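Side-chain contact in 1-deoxy-D-xylulose 5-phosphate reductoisomerase (Zymomonas mobilis, PDB 1R0K), which catalyses the NADPH-dependent rearrangement and reduction of 1-deoxy-D-xylulose 5-phosphate to 2-C-methyl-D-erythritol 4-phosphate in isoprenoid biosynthesis: residues N39-V42 with K43-A46. Residues are numbered along the deposited sequence; the frame is centred on the assembly and turned at random.
Sequences NRNV and KDLA. With ACT (acetate ion), chain F.
Asn41 caps the start of helix 42-51 by accepting from the backbone of Asp44: its OD1 lies 2.6 Å from Asp44 N, with an N-H...O angle of 156°. With CG anti to the backbone N (chi1 -167°), the amide group is set beside the carbonyl carbon, from where OD1 meets Asp44 N. OD1 is modelled too near Asp44 CB, which makes its exact place, and with it the shortness of the bond, doubtful. The two side chains cross at about a right angle, amide and carboxylate planes 79° apart; Asp44 OD2 is hydrogen-bonded to His18 NE2, and its side chain also touches Thr13.

Backbone bonds then open the helix. Leu45 N gives to Asn41 O at 3.0 Å and Ala46 N to Val42 O at 2.8 Å, the first i to i+4 bonds.

Apolar contacts pack the helix start against its neighbours in the domain: Val42 on Leu64 and Leu68, Ala46 on Ala71 and Leu72 of helix 65-72, and Leu45 on Leu36 of strand 31-38 and Ala57 of strand 56-59.

Ahead of the cap, backbone amides grip an acetate, probably from the crystallisation liquor. Acetate O accepts from Asn39 N at 2.9 Å, and also from Arg40 N and Asn41 N, each at 3.2 Å. Thr13 OG1 is a further partner of the acetate, whereas the Arg40 side chain is engaged elsewhere, NH1 making a salt bridge with Asp61 OD2.

In NADPH-specific Rossmann-type domains the loop after the second strand usually receives the 2'-phosphate, so the acetate probably marks an anion site there, consistent with the predicted NADPH binding by Thr13, Arg40 and Asn41.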
loop_
_atom_site.group_PDB
_atom_site.type_symbol
_atom_site.label_atom_id
_atom_site.label_comp_id
_atom_site.label_asym_id
_atom_site.label_seq_id
_atom_site.Cartn_x
_atom_site.Cartn_y
_atom_site.Cartn_z
ATOM N N ASN B 39 24.918 20.547 -15.219
ATOM C CA ASN B 39 25.664 20.156 -16.406
ATOM C C ASN B 39 26.098 21.384 -17.201
ATOM O O ASN B 39 27.290 21.637 -17.360
ATOM C CB ASN B 39 24.810 19.237 -17.281
ATOM C CG ASN B 39 25.577 18.687 -18.468
ATOM O OD1 ASN B 39 26.647 18.102 -18.310
ATOM N ND2 ASN B 39 25.027 18.866 -19.664
ATOM N N ARG B 40 25.125 22.152 -17.688
ATOM C CA ARG B 40 25.428 23.348 -18.467
ATOM C C ARG B 40 24.665 24.601 -18.037
ATOM O O ARG B 40 24.988 25.697 -18.488
ATOM C CB ARG B 40 25.171 23.087 -19.958
ATOM C CG ARG B 40 26.156 22.120 -20.611
ATOM C CD ARG B 40 25.818 21.903 -22.080
ATOM N NE ARG B 40 25.832 23.148 -22.851
ATOM C CZ ARG B 40 26.933 23.817 -23.181
ATOM N NH1 ARG B 40 28.125 23.369 -22.812
ATOM N NH2 ARG B 40 26.842 24.938 -23.885
ATOM N N ASN B 41 23.669 24.455 -17.167
ATOM C CA ASN B 41 22.885 25.609 -16.728
ATOM C C ASN B 41 23.506 26.343 -15.546
ATOM O O ASN B 41 23.068 26.199 -14.404
ATOM C CB ASN B 41 21.460 25.187 -16.361
ATOM C CG ASN B 41 20.520 26.376 -16.214
ATOM O OD1 ASN B 41 20.859 27.382 -15.584
ATOM N ND2 ASN B 41 19.331 26.263 -16.792
ATOM N N VAL B 42 24.521 27.147 -15.838
ATOM C CA VAL B 42 25.221 27.917 -14.820
ATOM C C VAL B 42 24.283 28.850 -14.057
ATOM O O VAL B 42 24.330 28.927 -12.827
ATOM C CB VAL B 42 26.350 28.761 -15.459
ATOM C CG1 VAL B 42 27.054 29.582 -14.397
ATOM C CG2 VAL B 42 27.333 27.851 -16.173
ATOM N N LYS B 43 23.431 29.560 -14.790
ATOM C CA LYS B 43 22.496 30.503 -14.183
ATOM C C LYS B 43 21.668 29.866 -13.074
ATOM O O LYS B 43 21.658 30.337 -11.935
ATOM C CB LYS B 43 21.560 31.077 -15.253
ATOM C CG LYS B 43 20.481 32.004 -14.704
ATOM C CD LYS B 43 21.079 33.185 -13.950
ATOM C CE LYS B 43 19.993 34.092 -13.384
ATOM N NZ LYS B 43 19.107 34.649 -14.445
ATOM N N ASP B 44 20.968 28.796 -13.424
ATOM C CA ASP B 44 20.128 28.084 -12.478
ATOM C C ASP B 44 20.956 27.542 -11.314
ATOM O O ASP B 44 20.567 27.682 -10.153
ATOM C CB ASP B 44 19.404 26.951 -13.205
ATOM C CG ASP B 44 18.517 26.137 -12.291
ATOM O OD1 ASP B 44 18.272 26.561 -11.139
ATOM O OD2 ASP B 44 18.054 25.066 -12.737
ATOM N N LEU B 45 22.103 26.939 -11.622
ATOM C CA LEU B 45 22.970 26.389 -10.587
ATOM C C LEU B 45 23.372 27.451 -9.574
ATOM O O LEU B 45 23.191 27.270 -8.372
ATOM C CB LEU B 45 24.238 25.792 -11.204
ATOM C CG LEU B 45 25.263 25.238 -10.202
ATOM C CD1 LEU B 45 24.644 24.092 -9.392
ATOM C CD2 LEU B 45 26.503 24.756 -10.951
ATOM N N ALA B 46 23.919 28.557 -10.072
ATOM C CA ALA B 46 24.377 29.652 -9.227
ATOM C C ALA B 46 23.290 30.231 -8.332
ATOM O O ALA B 46 23.508 30.433 -7.139
ATOM C CB ALA B 46 24.983 30.755 -10.090
HETATM C C ACT F . 21.764 21.084 -17.093
HETATM O O ACT F . 22.401 21.699 -16.134
HETATM O OXT ACT F . 22.126 21.027 -18.314
HETATM C CH3 ACT F . 20.487 20.350 -16.834
#